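Local coordinates for protein KLLA0E02245p (Kluyveromyces lactis, PDB 4GPS) that removes NAD and methylguanosine caps from the 5' ends of RNAs and degrades RNA as a 5'-3' exoribonuclease dependent on a divalent metal, at residues A[182-187]-A[198-203]; A[80-85]-A[375-380]; A[101-106]-A[164-169]; A[187-192]-A[314-319]. All blocks are in the same frame, centred on the assembly; numbering follows the deposited sequence.

Contact 1: residues A[182-187]-A[198-203]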
# COMPACT_ATOMS: atom_id res chain seq x y z
N ARG A 182 2.44 0.44 -5.52
CA ARG A 182 2.45 0.34 -4.07
C ARG A 182 2.16 -1.09 -3.54
O ARG A 182 2.77 -1.53 -2.57
CB ARG A 182 1.44 1.30 -3.47
CG ARG A 182 1.45 1.28 -1.96
CD ARG A 182 0.61 2.39 -1.39
NE ARG A 182 -0.74 2.22 -1.86
CZ ARG A 182 -1.75 2.96 -1.45
NH1 ARG A 182 -1.54 3.91 -0.55
NH2 ARG A 182 -2.95 2.76 -1.95
N HIS A 183 1.24 -1.78 -4.19
CA HIS A 183 0.86 -3.14 -3.80
C HIS A 183 2.07 -4.05 -3.57
O HIS A 183 2.10 -4.81 -2.61
CB HIS A 183 -0.04 -3.76 -4.88
CG HIS A 183 -0.86 -4.91 -4.39
ND1 HIS A 183 -2.07 -4.74 -3.76
CD2 HIS A 183 -0.60 -6.24 -4.35
CE1 HIS A 183 -2.52 -5.92 -3.34
NE2 HIS A 183 -1.65 -6.84 -3.69
N HIS A 184 3.08 -3.99 -4.44
CA HIS A 184 4.24 -4.86 -4.27
C HIS A 184 5.17 -4.43 -3.17
O HIS A 184 5.88 -5.28 -2.62
CB HIS A 184 5.04 -5.00 -5.56
CG HIS A 184 4.22 -5.50 -6.71
ND1 HIS A 184 3.33 -6.54 -6.58
CD2 HIS A 184 4.10 -5.05 -7.98
CE1 HIS A 184 2.69 -6.71 -7.72
NE2 HIS A 184 3.14 -5.81 -8.59
N ILE A 185 5.21 -3.14 -2.85
CA ILE A 185 6.07 -2.70 -1.78
C ILE A 185 5.36 -3.22 -0.52
O ILE A 185 5.97 -3.83 0.35
CB ILE A 185 6.26 -1.16 -1.75
CG1 ILE A 185 6.89 -0.65 -3.07
CG2 ILE A 185 7.20 -0.80 -0.63
CD1 ILE A 185 8.19 -1.38 -3.40
N ILE A 186 4.06 -3.02 -0.43
CA ILE A 186 3.37 -3.54 0.72
C ILE A 186 3.62 -5.07 0.85
O ILE A 186 3.95 -5.56 1.94
CB ILE A 186 1.84 -3.24 0.63
CG1 ILE A 186 1.61 -1.75 0.76
CG2 ILE A 186 1.07 -3.96 1.76
CD1 ILE A 186 0.30 -1.30 0.14
N ASP A 187 3.51 -5.83 -0.25
CA ASP A 187 3.71 -7.29 -0.17
C ASP A 187 5.07 -7.64 0.41
O ASP A 187 5.18 -8.55 1.23
CB ASP A 187 3.61 -8.00 -1.54
CG ASP A 187 2.20 -8.01 -2.14
OD1 ASP A 187 1.20 -8.12 -1.39
OD2 ASP A 187 2.11 -7.91 -3.40
N LEU A 198 6.10 -15.02 -1.00
CA LEU A 198 6.06 -13.90 -1.94
C LEU A 198 6.87 -14.29 -3.18
O LEU A 198 7.95 -14.89 -3.06
CB LEU A 198 6.69 -12.63 -1.33
CG LEU A 198 6.90 -11.43 -2.28
CD1 LEU A 198 5.55 -11.11 -2.95
CD2 LEU A 198 7.37 -10.21 -1.54
N SER A 199 6.35 -13.92 -4.35
CA SER A 199 7.04 -14.20 -5.59
C SER A 199 6.84 -12.97 -6.48
O SER A 199 5.71 -12.53 -6.72
CB SER A 199 6.43 -15.45 -6.23
OG SER A 199 7.07 -15.75 -7.44
N LEU A 200 7.93 -12.41 -6.98
CA LEU A 200 7.83 -11.22 -7.80
C LEU A 200 8.93 -11.22 -8.84
O LEU A 200 9.80 -12.09 -8.82
CB LEU A 200 7.98 -9.94 -6.91
CG LEU A 200 6.89 -9.56 -5.89
CD1 LEU A 200 7.32 -8.38 -5.00
CD2 LEU A 200 5.67 -9.21 -6.65
N LEU A 201 8.89 -10.24 -9.75
CA LEU A 201 9.91 -10.05 -10.78
C LEU A 201 10.53 -8.70 -10.53
O LEU A 201 9.84 -7.72 -10.23
CB LEU A 201 9.29 -10.04 -12.18
CG LEU A 201 8.68 -11.36 -12.66
CD1 LEU A 201 8.43 -11.22 -14.16
CD2 LEU A 201 9.64 -12.54 -12.39
N MET A 202 11.85 -8.64 -10.64
CA MET A 202 12.55 -7.40 -10.41
C MET A 202 13.57 -7.29 -11.50
O MET A 202 14.43 -8.17 -11.66
CB MET A 202 13.19 -7.40 -9.02
CG MET A 202 12.13 -7.39 -7.94
SD MET A 202 12.63 -7.16 -6.22
CE MET A 202 13.71 -5.91 -6.41
N THR A 203 13.43 -6.22 -12.28
CA THR A 203 14.29 -5.97 -13.41
C THR A 203 15.32 -4.87 -13.17
O THR A 203 14.96 -3.74 -12.84
CB THR A 203 13.45 -5.57 -14.67
OG1 THR A 203 12.56 -6.64 -15.03
CG2 THR A 203 14.38 -5.27 -15.86
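The imidazole of His184 meets a methyl of Leu200: CD2 of the leucine comes in obliquely, 4.0 Å from CG of the histidine. The other methyl of Leu200, CD1, lies 4.1 Å from His184 CB, so one methyl reaches the ring and the other the carbon that carries it. The second flat group, the Asp187 carboxylate, turns its polar end away from this apolar patch; OD1 forms a salt bridge with Arg313, and it is the CB of Asp187 that touches Leu198 CD1, at 3.9 Å. CD2 of Leu198 rests against the backbone instead, 3.9 Å from the carbonyl O of Asp187. Leu198, whose chi1 of 171° sets CG opposite the backbone N, sends both methyls to the helix at Asp187, while Leu200, two residues along the same strand, covers the turn before. Cutting Leu200 back to alanine is likely to open a gap between helix and strand and leave the imidazole without its apolar cover on this side. Arg182, on the same helix, forms a salt bridge with the metal ligand Glu293 of strand 290-297. The helix, 182-190, comes after strand 176-181, and its His184 also packs on Ile212 of strand 210-213. Strand 198-204 runs between that strand and strand 399-404, antiparallel to both.

Contact 2: residues A[80-85]-A[375-380]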
# COMPACT_ATOMS: atom_id res chain seq x y z
N PRO A 80 6.45 5.62 13.36
CA PRO A 80 7.69 5.86 12.62
C PRO A 80 7.30 6.15 11.17
O PRO A 80 6.15 5.94 10.77
CB PRO A 80 8.45 4.54 12.79
CG PRO A 80 7.35 3.55 12.84
CD PRO A 80 6.38 4.22 13.80
N LYS A 81 8.23 6.66 10.37
CA LYS A 81 7.91 6.89 8.96
C LYS A 81 8.69 5.85 8.15
O LYS A 81 9.84 5.57 8.47
CB LYS A 81 8.28 8.32 8.54
CG LYS A 81 7.15 9.33 8.73
CD LYS A 81 7.55 10.70 8.16
CE LYS A 81 6.69 11.86 8.72
NZ LYS A 81 5.27 11.86 8.21
N LEU A 82 8.07 5.26 7.14
CA LEU A 82 8.78 4.27 6.35
C LEU A 82 9.74 4.95 5.38
O LEU A 82 10.87 4.49 5.18
CB LEU A 82 7.79 3.38 5.59
CG LEU A 82 6.91 2.53 6.51
CD1 LEU A 82 5.90 1.75 5.67
CD2 LEU A 82 7.79 1.58 7.35
N LEU A 83 9.30 6.07 4.82
CA LEU A 83 10.12 6.83 3.87
C LEU A 83 10.38 8.23 4.40
O LEU A 83 9.60 8.75 5.18
CB LEU A 83 9.39 6.92 2.52
CG LEU A 83 9.22 5.56 1.82
CD1 LEU A 83 8.29 5.71 0.62
CD2 LEU A 83 10.62 5.02 1.41
N THR A 84 11.49 8.83 4.01
CA THR A 84 11.79 10.19 4.44
C THR A 84 11.73 11.11 3.21
O THR A 84 12.06 10.69 2.10
CB THR A 84 13.17 10.27 5.16
OG1 THR A 84 14.16 9.58 4.40
CG2 THR A 84 13.11 9.57 6.51
N ASP A 85 11.28 12.35 3.39
CA ASP A 85 11.17 13.32 2.29
C ASP A 85 10.22 12.78 1.25
O ASP A 85 10.40 12.95 0.07
CB ASP A 85 12.53 13.62 1.62
CG ASP A 85 13.52 14.31 2.56
OD1 ASP A 85 13.09 14.97 3.55
OD2 ASP A 85 14.75 14.21 2.29
N ASP A 375 11.71 -2.30 10.47
CA ASP A 375 13.08 -2.83 10.47
C ASP A 375 13.28 -3.79 9.31
O ASP A 375 14.31 -3.74 8.61
CB ASP A 375 13.41 -3.56 11.78
CG ASP A 375 13.51 -2.62 12.98
OD1 ASP A 375 13.87 -1.42 12.83
OD2 ASP A 375 13.23 -3.11 14.10
N TRP A 376 12.29 -4.67 9.10
CA TRP A 376 12.31 -5.64 8.01
C TRP A 376 12.44 -4.91 6.67
O TRP A 376 13.21 -5.31 5.79
CB TRP A 376 11.02 -6.45 8.01
CG TRP A 376 10.83 -7.22 6.75
CD1 TRP A 376 9.90 -6.98 5.78
CD2 TRP A 376 11.59 -8.36 6.29
NE1 TRP A 376 10.02 -7.89 4.77
CE2 TRP A 376 11.05 -8.75 5.05
CE3 TRP A 376 12.68 -9.09 6.82
CZ2 TRP A 376 11.56 -9.84 4.32
CZ3 TRP A 376 13.18 -10.16 6.09
CH2 TRP A 376 12.62 -10.53 4.85
N PHE A 377 11.64 -3.84 6.53
CA PHE A 377 11.62 -2.99 5.35
C PHE A 377 13.04 -2.51 5.00
O PHE A 377 13.49 -2.66 3.86
CB PHE A 377 10.72 -1.78 5.63
CG PHE A 377 10.70 -0.77 4.53
CD1 PHE A 377 10.91 0.57 4.81
CD2 PHE A 377 10.35 -1.13 3.23
CE1 PHE A 377 10.75 1.54 3.81
CE2 PHE A 377 10.19 -0.18 2.23
CZ PHE A 377 10.38 1.16 2.52
N GLN A 378 13.71 -1.91 5.99
CA GLN A 378 15.08 -1.41 5.86
C GLN A 378 16.02 -2.52 5.46
O GLN A 378 16.93 -2.29 4.65
CB GLN A 378 15.58 -0.84 7.20
CG GLN A 378 15.04 0.56 7.55
CD GLN A 378 15.46 1.62 6.53
OE1 GLN A 378 16.61 1.63 6.09
NE2 GLN A 378 14.53 2.51 6.17
N HIS A 379 15.80 -3.71 6.03
CA HIS A 379 16.66 -4.87 5.76
C HIS A 379 16.60 -5.48 4.36
O HIS A 379 17.60 -5.41 3.65
CB HIS A 379 16.43 -6.00 6.78
CG HIS A 379 17.36 -7.16 6.60
ND1 HIS A 379 18.66 -7.15 7.05
CD2 HIS A 379 17.18 -8.36 6.00
CE1 HIS A 379 19.25 -8.29 6.73
NE2 HIS A 379 18.38 -9.05 6.09
N ILE A 380 15.46 -6.07 3.95
CA ILE A 380 15.41 -6.72 2.62
C ILE A 380 15.62 -5.78 1.50
O ILE A 380 16.10 -6.20 0.47
CB ILE A 380 14.08 -7.47 2.23
CG1 ILE A 380 12.96 -7.05 3.15
CG2 ILE A 380 14.31 -8.98 2.05
CD1 ILE A 380 12.35 -5.82 2.65
O HOH W 1 12.30 3.01 7.11
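Leu82 and Phe377 mark the closest approach of the loop 80-85 to the helical segment 375-380, their CA atoms 7.9 Å apart. Phe377 comes in edge first. Its CE1 lies 3.3 Å from the carbonyl O of Leu82, close to the plane of the ring, an aromatic C-H against a carbonyl. CB of Leu82 is 3.9 Å from the same CE1, and at the next ring atom, CZ, Leu83 CD2 comes in at 4.0 Å. CG of the phenylalanine stands anti to the backbone N (chi1 175°), which carries the ring out from the helix to the loop. A water at the ring edge donates to Leu82 O over 2.8 Å; its approach to NE2 of Gln378 is too short to be relied on, and that NE2 bonds to Leu269 O. Replacing Phe377 with an alanine would probably open a gap beside Leu82 and Leu83 and take the ring edge away from Leu82 O. Leu82 also packs on Trp315 and Ile316, and its N bonds to Asn319 OD1. The result is a small hydrophobic cluster joining the loop to helices 305-319 and 370-393, within the PD-(D/E)XK-type nuclease of the DXO family.

Contact 3: residues A[101-106]-A[164-169]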
# COMPACT_ATOMS: atom_id res chain seq x y z
N LEU A 101 -4.52 9.07 -20.40
CA LEU A 101 -4.04 9.41 -19.08
C LEU A 101 -4.02 10.93 -19.06
O LEU A 101 -3.46 11.54 -19.97
CB LEU A 101 -2.62 8.90 -18.87
CG LEU A 101 -2.37 7.40 -18.77
CD1 LEU A 101 -0.87 7.15 -18.76
CD2 LEU A 101 -3.03 6.86 -17.51
N LEU A 102 -4.65 11.54 -18.07
CA LEU A 102 -4.61 12.99 -17.96
C LEU A 102 -3.68 13.25 -16.79
O LEU A 102 -3.95 12.84 -15.66
CB LEU A 102 -6.01 13.55 -17.68
CG LEU A 102 -7.03 13.16 -18.74
CD1 LEU A 102 -8.38 13.75 -18.39
CD2 LEU A 102 -6.57 13.66 -20.09
N TRP A 103 -2.58 13.95 -17.05
CA TRP A 103 -1.62 14.22 -16.00
C TRP A 103 -1.80 15.50 -15.22
O TRP A 103 -2.23 16.52 -15.76
CB TRP A 103 -0.19 14.23 -16.55
CG TRP A 103 0.27 12.91 -17.09
CD1 TRP A 103 0.06 12.43 -18.34
CD2 TRP A 103 0.95 11.88 -16.36
NE1 TRP A 103 0.58 11.16 -18.44
CE2 TRP A 103 1.14 10.80 -17.24
CE3 TRP A 103 1.43 11.77 -15.04
CZ2 TRP A 103 1.77 9.62 -16.85
CZ3 TRP A 103 2.05 10.61 -14.66
CH2 TRP A 103 2.22 9.54 -15.56
N ASN A 104 -1.46 15.41 -13.93
CA ASN A 104 -1.45 16.53 -13.02
C ASN A 104 -2.60 17.54 -13.09
O ASN A 104 -3.73 17.21 -12.76
CB ASN A 104 -0.07 17.21 -13.16
CG ASN A 104 1.07 16.23 -12.90
OD1 ASN A 104 1.08 15.56 -11.86
ND2 ASN A 104 2.01 16.14 -13.82
N GLU A 105 -2.31 18.78 -13.51
CA GLU A 105 -3.36 19.82 -13.59
C GLU A 105 -4.51 19.41 -14.51
O GLU A 105 -5.58 20.01 -14.47
CB GLU A 105 -2.76 21.16 -14.06
CG GLU A 105 -1.96 21.06 -15.36
CD GLU A 105 -1.49 22.42 -15.89
OE1 GLU A 105 -2.15 22.98 -16.81
OE2 GLU A 105 -0.47 22.95 -15.39
N ALA A 106 -4.30 18.38 -15.32
CA ALA A 106 -5.34 17.91 -16.22
C ALA A 106 -6.14 16.75 -15.64
O ALA A 106 -7.20 16.43 -16.18
CB ALA A 106 -4.72 17.48 -17.56
N TYR A 164 7.61 6.88 -14.80
CA TYR A 164 9.06 6.80 -14.66
C TYR A 164 9.73 7.67 -15.71
O TYR A 164 10.67 8.40 -15.42
CB TYR A 164 9.56 5.38 -14.87
CG TYR A 164 11.06 5.23 -14.66
CD1 TYR A 164 11.58 5.14 -13.36
CD2 TYR A 164 11.94 5.18 -15.73
CE1 TYR A 164 12.93 5.02 -13.15
CE2 TYR A 164 13.31 5.07 -15.53
CZ TYR A 164 13.79 4.98 -14.22
OH TYR A 164 15.13 4.86 -13.99
N GLN A 165 9.25 7.58 -16.94
CA GLN A 165 9.82 8.38 -18.02
C GLN A 165 9.68 9.87 -17.71
O GLN A 165 10.57 10.64 -18.01
CB GLN A 165 9.11 8.01 -19.31
CG GLN A 165 9.18 9.02 -20.43
CD GLN A 165 8.61 8.46 -21.74
OE1 GLN A 165 9.15 7.48 -22.28
NE2 GLN A 165 7.52 9.06 -22.24
N ARG A 166 8.57 10.28 -17.10
CA ARG A 166 8.35 11.69 -16.80
C ARG A 166 9.17 12.20 -15.65
O ARG A 166 9.40 13.41 -15.56
CB ARG A 166 6.91 11.95 -16.39
CG ARG A 166 5.92 12.16 -17.46
CD ARG A 166 4.61 12.42 -16.74
NE ARG A 166 4.17 13.82 -16.79
CZ ARG A 166 3.49 14.34 -17.81
NH1 ARG A 166 3.16 13.59 -18.86
NH2 ARG A 166 3.13 15.62 -17.76
N TYR A 167 9.57 11.31 -14.75
CA TYR A 167 10.31 11.71 -13.57
C TYR A 167 11.78 11.30 -13.56
O TYR A 167 12.52 11.67 -12.66
CB TYR A 167 9.64 11.09 -12.34
CG TYR A 167 10.08 11.69 -11.02
CD1 TYR A 167 9.60 12.93 -10.62
CD2 TYR A 167 10.99 11.03 -10.19
CE1 TYR A 167 10.02 13.52 -9.42
CE2 TYR A 167 11.41 11.61 -8.98
CZ TYR A 167 10.92 12.85 -8.61
OH TYR A 167 11.31 13.44 -7.42
N GLU A 168 12.21 10.55 -14.55
CA GLU A 168 13.57 10.04 -14.54
C GLU A 168 14.68 11.07 -14.41
O GLU A 168 15.65 10.85 -13.70
CB GLU A 168 13.79 9.18 -15.78
CG GLU A 168 14.84 9.65 -16.70
CD GLU A 168 14.99 8.67 -17.80
OE1 GLU A 168 15.53 7.57 -17.53
OE2 GLU A 168 14.53 8.99 -18.92
N LYS A 169 14.53 12.17 -15.11
CA LYS A 169 15.50 13.24 -15.06
C LYS A 169 15.67 13.76 -13.64
O LYS A 169 16.71 14.28 -13.29
CB LYS A 169 15.06 14.38 -15.98
CG LYS A 169 14.83 13.91 -17.40
CD LYS A 169 14.94 15.04 -18.42
CE LYS A 169 16.37 15.16 -18.94
NZ LYS A 169 16.89 13.81 -19.36
O HOH W 2 3.62 17.92 -15.82
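Arg166 lays its guanidinium flat on the indole of Trp103, and three kinds of interaction follow. The first is the stack itself, with centres 3.8 Å apart and planes only 12° from parallel; NH1 comes down over the five-membered ring, 3.4 Å from Trp103 CD1. The same geometry gives a cation-pi contact, CZ of Arg166 standing over the face of the five-membered ring. The third is a CH-pi contact: Arg166 CD sits 3.5 Å from the centroid of the six-membered ring, almost straight above it. A bend at chi3 (107°) lets methylene and guanidinium share one face of the indole. Water makes the polar link. It lies at the guanidinium edge, in plane, accepts from Arg166 NH2 over 3.0 Å, and takes a weaker bond from Asn104 ND2. The Asn104 amide is fixed mainly by strand 86-95, OD1 accepting from Asn91 N and ND2 bonding to His90 ND1. This is a surface contact, away from the metal and substrate sites. It ties the end of strand 100-103, paired antiparallel with strand 86-95, to the C-terminal part of helix 156-167, whose Glu162 and Ala163 also touch Trp103 and whose Tyr167 packs on Lys87 and Val89.

Contact 4: residues A[187-192]-A[314-319]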
# COMPACT_ATOMS: atom_id res chain seq x y z
N ASP A 187 3.51 -5.83 -0.25
CA ASP A 187 3.71 -7.29 -0.17
C ASP A 187 5.07 -7.64 0.41
O ASP A 187 5.18 -8.55 1.23
CB ASP A 187 3.61 -8.00 -1.54
CG ASP A 187 2.20 -8.01 -2.14
OD1 ASP A 187 1.20 -8.12 -1.39
OD2 ASP A 187 2.11 -7.91 -3.40
N ILE A 188 6.11 -6.95 -0.04
CA ILE A 188 7.44 -7.22 0.43
C ILE A 188 7.59 -6.91 1.91
O ILE A 188 8.23 -7.66 2.62
CB ILE A 188 8.46 -6.40 -0.36
CG1 ILE A 188 8.56 -6.95 -1.78
CG2 ILE A 188 9.82 -6.40 0.39
CD1 ILE A 188 9.07 -5.93 -2.80
N ILE A 189 7.00 -5.81 2.39
CA ILE A 189 7.12 -5.47 3.79
C ILE A 189 6.33 -6.48 4.64
O ILE A 189 6.70 -6.76 5.79
CB ILE A 189 6.60 -4.03 4.06
CG1 ILE A 189 7.48 -3.03 3.31
CG2 ILE A 189 6.64 -3.69 5.55
CD1 ILE A 189 6.76 -1.67 3.08
N MET A 190 5.26 -7.03 4.07
CA MET A 190 4.40 -7.96 4.79
C MET A 190 4.91 -9.39 4.97
O MET A 190 4.32 -10.16 5.74
CB MET A 190 3.01 -8.01 4.11
CG MET A 190 2.12 -6.82 4.46
SD MET A 190 1.68 -6.65 6.24
CE MET A 190 0.29 -7.89 6.31
N CYS A 191 5.99 -9.77 4.28
CA CYS A 191 6.51 -11.14 4.38
C CYS A 191 6.57 -11.73 5.78
O CYS A 191 6.02 -12.79 6.03
CB CYS A 191 7.88 -11.26 3.69
SG CYS A 191 7.76 -11.11 1.90
N PRO A 192 7.19 -11.04 6.74
CA PRO A 192 7.23 -11.66 8.07
C PRO A 192 5.92 -11.74 8.82
O PRO A 192 5.84 -12.34 9.90
CB PRO A 192 8.27 -10.84 8.83
CG PRO A 192 8.35 -9.57 8.10
CD PRO A 192 8.08 -9.87 6.66
N MET A 314 -2.87 -1.86 6.37
CA MET A 314 -3.54 -0.56 6.25
C MET A 314 -2.52 0.53 6.66
O MET A 314 -2.33 1.54 5.97
CB MET A 314 -4.72 -0.57 7.23
CG MET A 314 -5.91 0.19 6.87
SD MET A 314 -7.29 -0.21 7.99
CE MET A 314 -7.96 -1.72 7.17
N TRP A 315 -1.90 0.32 7.81
CA TRP A 315 -0.91 1.23 8.30
C TRP A 315 0.23 1.36 7.27
O TRP A 315 0.62 2.47 6.93
CB TRP A 315 -0.34 0.72 9.63
CG TRP A 315 0.82 1.54 10.14
CD1 TRP A 315 0.76 2.76 10.78
CD2 TRP A 315 2.20 1.25 9.98
NE1 TRP A 315 2.01 3.23 11.02
CE2 TRP A 315 2.93 2.33 10.54
CE3 TRP A 315 2.91 0.17 9.41
CZ2 TRP A 315 4.33 2.37 10.55
CZ3 TRP A 315 4.32 0.21 9.42
CH2 TRP A 315 5.00 1.31 9.98
N ILE A 316 0.77 0.24 6.77
CA ILE A 316 1.87 0.32 5.80
C ILE A 316 1.39 1.06 4.56
O ILE A 316 2.12 1.87 4.00
CB ILE A 316 2.34 -1.04 5.32
CG1 ILE A 316 2.87 -1.83 6.52
CG2 ILE A 316 3.41 -0.87 4.23
CD1 ILE A 316 2.99 -3.30 6.22
N GLN A 317 0.16 0.78 4.16
CA GLN A 317 -0.43 1.40 2.98
C GLN A 317 -0.47 2.93 3.04
O GLN A 317 -0.03 3.60 2.11
CB GLN A 317 -1.82 0.83 2.74
CG GLN A 317 -2.61 1.54 1.71
CD GLN A 317 -4.08 1.11 1.70
OE1 GLN A 317 -4.92 1.75 1.07
NE2 GLN A 317 -4.39 0.03 2.41
N THR A 318 -0.97 3.51 4.12
CA THR A 318 -1.02 4.96 4.17
C THR A 318 0.32 5.54 4.57
O THR A 318 0.70 6.63 4.11
CB THR A 318 -2.12 5.48 5.09
OG1 THR A 318 -2.05 4.83 6.36
CG2 THR A 318 -3.50 5.21 4.46
N ASN A 319 1.07 4.81 5.39
CA ASN A 319 2.36 5.32 5.81
C ASN A 319 3.36 5.50 4.67
O ASN A 319 4.29 6.28 4.79
CB ASN A 319 2.99 4.44 6.88
CG ASN A 319 4.06 5.16 7.64
OD1 ASN A 319 5.23 4.91 7.46
ND2 ASN A 319 3.65 6.10 8.47
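Ile316 packs against Ile189 and Met190 where two helices of the nuclease core, 182-190 and 305-319, meet in a buried contact. The nearest CA atoms, those of Ile189 and Ile316, are 8.1 Å apart, and the contacts between the two segments are made by apolar side chains. The two isoleucines slide past each other in opposite directions, so each offers its methyls to the other: Ile189 CD1 lies 3.6 Å from Ile316 CG2, and in return Ile189 CG2 lies 3.7 Å from Ile316 CD1. That same CD1 also receives the sulfur of Met190, with SD at 3.6 Å. A bend at chi2 (-62°) directs the sulfur there, and CG of Met190 stays within 4.0 Å of Ile316 CD1. Helix 305-319 presents Gln317, next in sequence to Ile316 and a substrate-binding residue by similarity, so this packing probably helps form the core behind the active site of the PD-(D/E)XK-type fold; Glu293, a metal ligand, lies about 10 Å from Ile316, side chain to side chain. Inside that helix a weak hydrogen bond runs from Thr318 OG1 back to the carbonyl O of Met314. Helix 370-393 closes over the other helix: Phe377 packs on Ile189, and Trp376 NE1 bonds to the carbonyl O of Ile188.

How the contacts relate
Contacts 1, 2 and 4 cluster near the centre of the molecule, with centres 10 to 16 Å apart; contact 3 lies at the periphery, its centre 22 to 26 Å from the others. Contacts 1 and 4 share Asp187 and helix 182-190, and their segments alternate along the chain. Contact 2 joins residues 290 positions apart, and the loop it closes holds the other three; contact 3 closes before contacts 1 and 4 open. Ile185 touches Phe377, linking contacts 1 and 2, and contacts 2 and 4 touch directly. Helix 182-190 is thus packed between strand 198-204, helix 305-319 and helix 370-393, close to the metal and substrate sites, while contact 3 ties strand to helix far from them.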